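GDSL-like protein (Collinsella aerofaciens ATCC 25986, PDB 7BXD) probably acts as an acyl-hydrolase of the SGNH (GDSL-like) family, cleaving ester-type acyl bonds, although its natural substrate is not established. Local coordinates at residues S29-F34 and A60-A65; T55-A60 and R228-I233; R76-A81 and Y128-Y133; V114-L119 and L172-A177. All blocks are in the same frame, centred on the assembly; numbering follows the deposited sequence.

Interaction 1 of 4, residues S29-F34 and A60-A65; sequences STICCF and ALLGGA
Ser29 and Ile31 meet Leu62 and Ala65 inside a β-α-β unit of the parallel SGNH-hydrolase fold, where strand 30-35 leads, by way of helix 55-61, to the neighbouring parallel strand 66-71. At Ser29 the backbone does the touching: its O lies 3.4 Å from Ala65 CA, and the two CA atoms are 5.1 Å apart. The hydroxyl of Ser29 is engaged elsewhere, with Ser25 O. Thr30 turns its CB away from 60-65, and its side chain rests on Glu68. Ile31 supplies the apolar side-chain contact made from the strand. With CG1 anti to the carbonyl carbon (chi1 -56°) and the chain extended beyond it, CD1 touches two methyl groups, 3.5 Å from Leu62 CD1 and 3.7 Å from Ala65 CB. The Ile31 and Leu62 side chains cross at about a right angle and touch through their CD1 methyls. Val102 of the adjacent strand lies against Ile31, while Thr238 of helix 223-240 touches Leu62. Backbone hydrogen bonds from Ser29 and Ile31 to Val66 tie the two strands together just past Ala65. The facing segment is shaped by a Schellman motif that ends the helix: Gly63, at positive phi (83°), is its C-prime residue. The turn is closed by Gly64 N bonding to Gly59 O and by Gly63 N bonding to Ala60 O at 3.1 Å.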
# COMPACT_ATOMS: atom_id res chain seq x y z
N SER A 29 17.81 2.69 10.20
CA SER A 29 16.98 3.61 9.43
C SER A 29 15.68 3.92 10.15
O SER A 29 15.15 3.08 10.90
CB SER A 29 16.65 3.01 8.06
OG SER A 29 17.76 3.05 7.17
N THR A 30 15.12 5.09 9.84
CA THR A 30 13.71 5.38 10.10
C THR A 30 12.93 5.12 8.81
O THR A 30 13.26 5.65 7.75
CB THR A 30 13.54 6.84 10.55
OG1 THR A 30 14.22 7.01 11.79
CG2 THR A 30 12.06 7.21 10.76
N ILE A 31 11.87 4.31 8.93
CA ILE A 31 11.10 3.83 7.78
C ILE A 31 9.68 4.39 7.90
O ILE A 31 8.97 4.06 8.87
CB ILE A 31 11.08 2.29 7.74
CG1 ILE A 31 12.52 1.75 7.72
CG2 ILE A 31 10.28 1.81 6.52
CD1 ILE A 31 12.61 0.22 7.78
N CYS A 32 9.27 5.21 6.94
CA CYS A 32 7.95 5.83 6.94
C CYS A 32 7.01 5.01 6.05
O CYS A 32 7.23 4.92 4.84
CB CYS A 32 8.07 7.26 6.44
SG CYS A 32 6.49 8.12 6.39
N CYS A 33 5.99 4.38 6.67
CA CYS A 33 5.06 3.49 5.97
C CYS A 33 3.77 4.27 5.67
O CYS A 33 2.97 4.55 6.58
CB CYS A 33 4.79 2.25 6.83
SG CYS A 33 6.32 1.33 7.17
N PHE A 34 3.58 4.62 4.40
CA PHE A 34 2.49 5.46 3.94
C PHE A 34 1.49 4.53 3.25
O PHE A 34 1.84 3.87 2.25
CB PHE A 34 3.11 6.47 2.97
CG PHE A 34 2.21 7.59 2.51
CD1 PHE A 34 1.21 8.12 3.32
CD2 PHE A 34 2.43 8.16 1.25
CE1 PHE A 34 0.46 9.22 2.89
CE2 PHE A 34 1.68 9.27 0.81
CZ PHE A 34 0.70 9.80 1.63
N ALA A 60 11.79 -4.68 14.56
CA ALA A 60 12.59 -5.74 15.17
C ALA A 60 13.06 -6.73 14.12
O ALA A 60 14.18 -7.24 14.22
CB ALA A 60 11.79 -6.45 16.25
N LEU A 61 12.24 -6.99 13.10
CA LEU A 61 12.63 -7.94 12.06
C LEU A 61 13.81 -7.43 11.26
O LEU A 61 14.54 -8.22 10.64
CB LEU A 61 11.45 -8.26 11.14
CG LEU A 61 10.31 -9.06 11.76
CD1 LEU A 61 9.10 -9.08 10.84
CD2 LEU A 61 10.77 -10.48 12.13
N LEU A 62 13.98 -6.11 11.20
CA LEU A 62 15.07 -5.47 10.48
C LEU A 62 16.23 -5.10 11.40
O LEU A 62 17.12 -4.37 10.97
CB LEU A 62 14.55 -4.25 9.72
CG LEU A 62 13.54 -4.56 8.60
CD1 LEU A 62 13.03 -3.25 8.05
CD2 LEU A 62 14.15 -5.44 7.53
N GLY A 63 16.26 -5.60 12.63
CA GLY A 63 17.40 -5.36 13.49
C GLY A 63 17.38 -4.04 14.23
O GLY A 63 18.42 -3.60 14.73
N GLY A 64 16.23 -3.40 14.33
CA GLY A 64 16.11 -2.21 15.14
C GLY A 64 15.73 -0.94 14.42
O GLY A 64 15.84 0.15 14.99
N ALA A 65 15.25 -1.04 13.17
CA ALA A 65 14.74 0.14 12.48
C ALA A 65 13.59 0.77 13.26
O ALA A 65 12.83 0.09 13.96
CB ALA A 65 14.22 -0.26 11.10

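Interaction 2 of 4, residues T55-A60 and R228-I233; sequences TSHLGA and RLAHRI
Ala230 fits against His57 and Leu58 where two helices come together, their local axes 8.4 Å apart and crossing at -45°. The tight part centres on alanine: the CA atoms of Leu58 and Ala230 are separated by 5.7 Å, and Ala230 CB reaches His57 CB at 3.6 Å. The small side chain is consistent with so close an approach of the backbones. Next to it the fit is looser. Leu58 puts CG opposite its own backbone N (chi1 -180°), which carries CD1 across to the other helix. There CD1 lies 4.1 Å from Ala230 O and 4.3 Å from Ile233 CG2, distances of ordinary van der Waals contact. This buried side is extended by Trp54, which touches both Ala230 and Ile233, and by Ala234 and Leu237, on which Leu58 also rests. The other flank is more open. His57 is partly exposed, its imidazole standing obliquely to the Ala230 methyl, and its side chain also touches Glu227. The exposed His231 ring bonds weakly to Glu227 through NE2, and this atom remains 6.2 Å from His57 ND1, too far for direct contact. The seam is apolar, with His57 at its more open edge. Such pairing of a helix from the first β-α-β unit with the C-terminal helix, both on one face of a parallel β-sheet, fits the three-layer α/β/α architecture of SGNH hydrolases.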
# COMPACT_ATOMS: atom_id res chain seq x y z
N THR A 55 3.42 -2.80 10.64
CA THR A 55 4.43 -1.80 11.00
C THR A 55 4.96 -2.02 12.41
O THR A 55 6.11 -1.66 12.70
CB THR A 55 3.85 -0.38 10.91
OG1 THR A 55 2.72 -0.23 11.78
CG2 THR A 55 3.41 -0.06 9.48
N SER A 56 4.15 -2.60 13.29
CA SER A 56 4.56 -2.79 14.69
C SER A 56 5.56 -3.93 14.85
O SER A 56 6.23 -4.01 15.89
CB SER A 56 3.33 -3.06 15.57
OG SER A 56 2.79 -4.36 15.33
N HIS A 57 5.66 -4.82 13.85
CA HIS A 57 6.59 -5.94 13.89
C HIS A 57 7.86 -5.67 13.10
O HIS A 57 8.87 -6.34 13.31
CB HIS A 57 5.92 -7.19 13.27
CG HIS A 57 4.69 -7.64 13.99
ND1 HIS A 57 4.74 -8.48 15.07
CD2 HIS A 57 3.38 -7.39 13.75
CE1 HIS A 57 3.51 -8.71 15.50
NE2 HIS A 57 2.66 -8.07 14.71
N LEU A 58 7.81 -4.74 12.15
CA LEU A 58 8.84 -4.67 11.14
C LEU A 58 10.19 -4.23 11.72
O LEU A 58 11.24 -4.72 11.30
CB LEU A 58 8.39 -3.70 10.04
CG LEU A 58 9.40 -3.56 8.91
CD1 LEU A 58 9.66 -4.89 8.16
CD2 LEU A 58 8.92 -2.48 7.94
N GLY A 59 10.18 -3.28 12.67
CA GLY A 59 11.45 -2.73 13.15
C GLY A 59 12.36 -3.81 13.73
O GLY A 59 13.55 -3.87 13.43
N ALA A 60 11.79 -4.68 14.56
CA ALA A 60 12.59 -5.74 15.17
C ALA A 60 13.06 -6.73 14.12
O ALA A 60 14.18 -7.24 14.22
CB ALA A 60 11.79 -6.45 16.25
N ARG A 228 2.35 -12.14 9.88
CA ARG A 228 2.87 -12.88 8.73
C ARG A 228 3.25 -11.93 7.61
O ARG A 228 4.32 -12.07 7.00
CB ARG A 228 1.82 -13.91 8.30
CG ARG A 228 2.24 -14.71 7.08
CD ARG A 228 1.30 -15.87 6.87
NE ARG A 228 1.59 -16.58 5.63
CZ ARG A 228 1.48 -17.88 5.43
NH1 ARG A 228 1.22 -18.70 6.44
NH2 ARG A 228 1.69 -18.36 4.21
N LEU A 229 2.40 -10.94 7.33
CA LEU A 229 2.72 -9.97 6.29
C LEU A 229 4.02 -9.23 6.61
O LEU A 229 4.81 -8.95 5.71
CB LEU A 229 1.55 -9.00 6.11
CG LEU A 229 1.52 -8.21 4.81
CD1 LEU A 229 1.23 -9.15 3.62
CD2 LEU A 229 0.45 -7.14 4.90
N ALA A 230 4.23 -8.89 7.88
CA ALA A 230 5.46 -8.20 8.26
C ALA A 230 6.70 -9.01 7.89
O ALA A 230 7.71 -8.45 7.47
CB ALA A 230 5.49 -7.91 9.75
N HIS A 231 6.65 -10.33 8.06
CA HIS A 231 7.80 -11.14 7.68
C HIS A 231 8.06 -11.08 6.19
O HIS A 231 9.22 -10.98 5.74
CB HIS A 231 7.59 -12.58 8.16
CG HIS A 231 7.83 -12.77 9.63
ND1 HIS A 231 8.94 -13.40 10.14
CD2 HIS A 231 7.12 -12.36 10.70
CE1 HIS A 231 8.89 -13.41 11.46
NE2 HIS A 231 7.79 -12.78 11.83
N ARG A 232 6.99 -11.16 5.38
CA ARG A 232 7.16 -11.08 3.93
C ARG A 232 7.71 -9.71 3.51
O ARG A 232 8.56 -9.62 2.62
CB ARG A 232 5.83 -11.38 3.22
CG ARG A 232 5.89 -11.27 1.70
CD ARG A 232 6.72 -12.39 1.10
NE ARG A 232 6.96 -12.25 -0.33
CZ ARG A 232 7.98 -11.59 -0.88
NH1 ARG A 232 8.83 -10.95 -0.11
NH2 ARG A 232 8.15 -11.58 -2.21
N ILE A 233 7.21 -8.65 4.14
CA ILE A 233 7.67 -7.30 3.84
C ILE A 233 9.13 -7.13 4.24
O ILE A 233 9.91 -6.53 3.50
CB ILE A 233 6.74 -6.26 4.50
CG1 ILE A 233 5.36 -6.29 3.87
CG2 ILE A 233 7.37 -4.88 4.49
CD1 ILE A 233 4.28 -5.57 4.68

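Interaction 3 of 4, residues R76-A81 and Y128-Y133; sequences RIAIKA and YGAVDY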
# COMPACT_ATOMS: atom_id res chain seq x y z
N ARG A 76 -7.56 6.44 -0.91
CA ARG A 76 -7.16 6.13 -2.28
C ARG A 76 -5.84 6.82 -2.54
O ARG A 76 -5.58 7.90 -2.01
CB ARG A 76 -8.18 6.69 -3.30
CG ARG A 76 -9.58 6.06 -3.28
CD ARG A 76 -10.36 6.49 -2.06
NE ARG A 76 -11.80 6.20 -2.12
CZ ARG A 76 -12.71 7.07 -2.57
NH1 ARG A 76 -12.35 8.23 -3.11
NH2 ARG A 76 -14.02 6.78 -2.50
N ILE A 77 -5.01 6.24 -3.42
CA ILE A 77 -3.83 6.98 -3.87
C ILE A 77 -4.26 8.29 -4.53
O ILE A 77 -3.70 9.36 -4.23
CB ILE A 77 -2.96 6.10 -4.78
CG1 ILE A 77 -2.28 5.01 -3.92
CG2 ILE A 77 -1.87 6.94 -5.50
CD1 ILE A 77 -1.37 4.06 -4.68
N ALA A 78 -5.26 8.22 -5.42
CA ALA A 78 -5.66 9.38 -6.22
C ALA A 78 -6.72 10.24 -5.54
O ALA A 78 -7.54 9.76 -4.73
CB ALA A 78 -6.22 8.94 -7.56
N ILE A 79 -6.72 11.53 -5.92
CA ILE A 79 -7.76 12.44 -5.49
C ILE A 79 -9.08 12.06 -6.15
O ILE A 79 -9.12 11.74 -7.34
CB ILE A 79 -7.43 13.89 -5.90
CG1 ILE A 79 -6.05 14.30 -5.38
CG2 ILE A 79 -8.52 14.83 -5.40
CD1 ILE A 79 -5.67 15.74 -5.77
N LYS A 80 -10.17 12.15 -5.38
CA LYS A 80 -11.52 11.99 -5.90
C LYS A 80 -12.45 12.89 -5.09
O LYS A 80 -12.23 13.10 -3.90
CB LYS A 80 -11.97 10.51 -5.86
CG LYS A 80 -13.14 10.19 -6.79
CD LYS A 80 -13.49 8.72 -6.80
CE LYS A 80 -14.57 8.46 -7.86
NZ LYS A 80 -15.43 7.28 -7.60
N ALA A 81 -13.49 13.42 -5.74
CA ALA A 81 -14.25 14.50 -5.10
C ALA A 81 -15.01 14.06 -3.85
O ALA A 81 -15.46 14.93 -3.09
CB ALA A 81 -15.21 15.13 -6.10
N TYR A 128 -2.68 6.71 -12.86
CA TYR A 128 -1.32 6.94 -13.38
C TYR A 128 -0.77 8.27 -12.89
O TYR A 128 0.41 8.37 -12.54
CB TYR A 128 -1.28 6.91 -14.92
CG TYR A 128 -1.15 5.54 -15.56
CD1 TYR A 128 0.10 4.93 -15.69
CD2 TYR A 128 -2.26 4.88 -16.09
CE1 TYR A 128 0.25 3.72 -16.34
CE2 TYR A 128 -2.12 3.65 -16.73
CZ TYR A 128 -0.87 3.07 -16.84
OH TYR A 128 -0.76 1.83 -17.45
N GLY A 129 -1.59 9.32 -12.95
CA GLY A 129 -1.12 10.64 -12.57
C GLY A 129 -0.87 10.78 -11.09
O GLY A 129 0.05 11.50 -10.68
N ALA A 130 -1.67 10.09 -10.26
CA ALA A 130 -1.45 10.15 -8.82
C ALA A 130 -0.17 9.43 -8.41
O ALA A 130 0.57 9.92 -7.53
CB ALA A 130 -2.67 9.56 -8.10
N VAL A 131 0.09 8.25 -8.98
CA VAL A 131 1.33 7.55 -8.67
C VAL A 131 2.52 8.41 -9.10
O VAL A 131 3.52 8.54 -8.38
CB VAL A 131 1.37 6.14 -9.28
CG1 VAL A 131 2.73 5.45 -8.99
CG2 VAL A 131 0.23 5.28 -8.73
N ASP A 132 2.43 9.01 -10.29
CA ASP A 132 3.47 9.91 -10.78
C ASP A 132 3.69 11.06 -9.80
O ASP A 132 4.83 11.40 -9.46
CB ASP A 132 3.07 10.38 -12.18
CG ASP A 132 4.11 11.26 -12.83
OD1 ASP A 132 5.03 10.69 -13.45
OD2 ASP A 132 3.99 12.50 -12.73
N TYR A 133 2.60 11.69 -9.35
CA TYR A 133 2.72 12.78 -8.37
C TYR A 133 3.45 12.31 -7.12
O TYR A 133 4.31 13.03 -6.59
CB TYR A 133 1.34 13.32 -8.00
CG TYR A 133 1.41 14.43 -6.99
CD1 TYR A 133 1.38 14.15 -5.61
CD2 TYR A 133 1.49 15.77 -7.41
CE1 TYR A 133 1.45 15.16 -4.69
CE2 TYR A 133 1.57 16.80 -6.49
CZ TYR A 133 1.55 16.48 -5.13
OH TYR A 133 1.63 17.52 -4.20
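The methyl of Ala130 is a bump that enters a shallow hollow formed by Ile77 and Ala78. Three distances define the fit: Ala130 CB lies 3.5 Å from Ala78 CA, 3.6 Å from Ala78 CB and 3.8 Å from Ile77 CG2. One methyl thus touches the backbone and side chain of Ala78 on one part of its surface and a branch of Ile77 on another. The loop approaches the helix closely, the CA atoms of Ala78 and Ala130 being 5.0 Å apart, which is consistent with both central partners being alanines. Ile77 CG2 is a second bump. It is anti to the backbone N, and this branch, not CD1, is the one turned to the helix, where it settles over the step between Ala130 and Val131, 4.2 Å from Val131 CG2. The backbone turns at these residues: Ile77 has helix-like angles, whereas Ala78 is extended (psi 154°). Asp109 braces this bend, one carboxylate oxygen accepting from Ile77 N and the other from Ala78 N, so two consecutive amides of buried residues are satisfied by a single side chain. All the contact across the two segments is apolar and buried. The loop, which runs between strand 66-71 and helix 87-90, is thereby seated on helix 127-141. Val88 of helix 87-90 touches Ala130 as well, and helix 176-189 adds Met183 against Ile77 and Val186 against Val131.

Interaction 4 of 4, residues V114-L119 and L172-A177; sequences VPLGEL and LGLTQA
Leu172 and Leu174, in the turn that leads into helix 176-189, pack on Val114, Pro115 and Leu116, part of the connection between helices 107-111 and 127-141 in the α/β SGNH fold. Contact between side chains is confined to one pair, Leu116 CB and Leu174 CD1, 3.9 Å apart. A second kind sets a side chain on backbone: a chi1 of -56° places the Leu172 CG beside its own backbone N and sends CD1 over the Val114-Pro115 link, 3.5 Å from Val114 O and 3.8 Å from Pro115 CA. The CB atoms of Val114 and Pro115 point away from the turn, consistent with main chain being what Leu172 meets. Leu172 is exposed, and the contact belongs to the protein surface. Tyr179 of helix 176-189 is touched by Leu116, Leu172 and Leu174, and its OH hydrogen-bonds to Val114 O, so that carbonyl has a polar partner as well as the methyl. Polar interactions also shape the turn itself. Asn170 OD1 accepts from both Leu172 N, as in an Asx turn, and Leu174 N, around Gly173 at positive phi (81°). Gln176 is tied down by Ser166 and Cys153. Helix 176-189 then begins with Thr175 at the N-cap, where Thr175 OG1 accepts a weak, bent bond from Ala177 N at 3.3 Å, with an N-H...O angle of 127°.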
# COMPACT_ATOMS: atom_id res chain seq x y z
N VAL A 114 -11.48 4.90 -9.29
CA VAL A 114 -10.59 5.97 -9.74
C VAL A 114 -10.26 5.75 -11.22
O VAL A 114 -9.82 4.65 -11.59
CB VAL A 114 -9.31 5.96 -8.89
CG1 VAL A 114 -8.19 6.76 -9.55
CG2 VAL A 114 -9.63 6.49 -7.51
N PRO A 115 -10.47 6.74 -12.08
CA PRO A 115 -10.10 6.57 -13.49
C PRO A 115 -8.62 6.22 -13.64
O PRO A 115 -7.76 6.80 -12.96
CB PRO A 115 -10.43 7.93 -14.12
CG PRO A 115 -11.46 8.55 -13.19
CD PRO A 115 -11.00 8.09 -11.82
N LEU A 116 -8.31 5.32 -14.56
CA LEU A 116 -6.93 4.85 -14.66
C LEU A 116 -6.01 5.91 -15.27
O LEU A 116 -4.91 6.14 -14.78
CB LEU A 116 -6.91 3.55 -15.46
CG LEU A 116 -5.64 2.72 -15.36
CD1 LEU A 116 -5.51 2.08 -13.96
CD2 LEU A 116 -5.61 1.63 -16.43
N GLY A 117 -6.46 6.54 -16.37
CA GLY A 117 -5.61 7.36 -17.22
C GLY A 117 -4.64 6.51 -18.02
O GLY A 117 -4.81 5.29 -18.17
N GLU A 118 -3.60 7.17 -18.55
CA GLU A 118 -2.57 6.54 -19.35
C GLU A 118 -1.21 6.91 -18.77
O GLU A 118 -1.06 7.95 -18.13
CB GLU A 118 -2.55 7.10 -20.80
CG GLU A 118 -3.77 6.82 -21.60
CD GLU A 118 -3.62 7.40 -23.01
OE1 GLU A 118 -4.63 7.55 -23.67
OE2 GLU A 118 -2.48 7.77 -23.43
N LEU A 119 -0.19 6.09 -19.08
CA LEU A 119 1.17 6.41 -18.66
C LEU A 119 1.57 7.76 -19.25
O LEU A 119 1.47 7.98 -20.46
CB LEU A 119 2.12 5.32 -19.14
CG LEU A 119 3.59 5.46 -18.74
CD1 LEU A 119 3.79 5.50 -17.24
CD2 LEU A 119 4.44 4.34 -19.37
N LEU A 172 -15.81 0.75 -13.55
CA LEU A 172 -15.18 1.23 -14.78
C LEU A 172 -14.82 0.10 -15.73
O LEU A 172 -14.22 0.36 -16.79
CB LEU A 172 -13.91 2.03 -14.44
CG LEU A 172 -14.13 3.21 -13.48
CD1 LEU A 172 -12.83 3.92 -13.24
CD2 LEU A 172 -15.16 4.18 -14.03
N GLY A 173 -15.13 -1.14 -15.38
CA GLY A 173 -14.79 -2.24 -16.27
C GLY A 173 -13.35 -2.70 -16.18
O GLY A 173 -12.87 -3.38 -17.09
N LEU A 174 -12.68 -2.40 -15.08
CA LEU A 174 -11.27 -2.74 -14.89
C LEU A 174 -11.13 -3.74 -13.75
O LEU A 174 -11.89 -3.72 -12.79
CB LEU A 174 -10.44 -1.49 -14.53
CG LEU A 174 -10.40 -0.40 -15.61
CD1 LEU A 174 -9.76 0.85 -15.07
CD2 LEU A 174 -9.64 -0.94 -16.83
N THR A 175 -10.12 -4.61 -13.85
CA THR A 175 -9.77 -5.44 -12.69
C THR A 175 -8.62 -4.79 -11.92
O THR A 175 -8.00 -3.80 -12.35
CB THR A 175 -9.35 -6.86 -13.07
OG1 THR A 175 -8.07 -6.76 -13.68
CG2 THR A 175 -10.35 -7.57 -14.01
N GLN A 176 -8.32 -5.36 -10.75
CA GLN A 176 -7.24 -4.80 -9.95
C GLN A 176 -5.91 -4.88 -10.67
O GLN A 176 -5.03 -4.03 -10.46
CB GLN A 176 -7.19 -5.53 -8.62
CG GLN A 176 -6.23 -4.90 -7.62
CD GLN A 176 -6.34 -5.52 -6.22
OE1 GLN A 176 -7.39 -6.03 -5.86
NE2 GLN A 176 -5.28 -5.43 -5.43
N ALA A 177 -5.72 -5.89 -11.52
CA ALA A 177 -4.47 -6.04 -12.26
C ALA A 177 -4.16 -4.83 -13.11
O ALA A 177 -2.98 -4.53 -13.31
CB ALA A 177 -4.51 -7.30 -13.12

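The four contacts form two touching pairs on opposite sides of the chain's centre. Interactions 1 and 2, centres 9 Å apart, share Ala60 and helix 55-61; Leu61 continues the seam, its CD1 3.7 Å from Ala230 O. Interactions 3 and 4, centres 12 Å apart, are joined where Tyr128 N probably hydrogen-bonds to Leu116 O at 3.0 Å, and Ala78 also touches Val114. Between the pairs the centres are 26 to 32 Å apart, although the nearest atoms of interactions 1 and 3 are about 7 Å apart. In SGNH relatives the active site lies at the C-terminal edge of the sheet, toward which strand 30-35 runs.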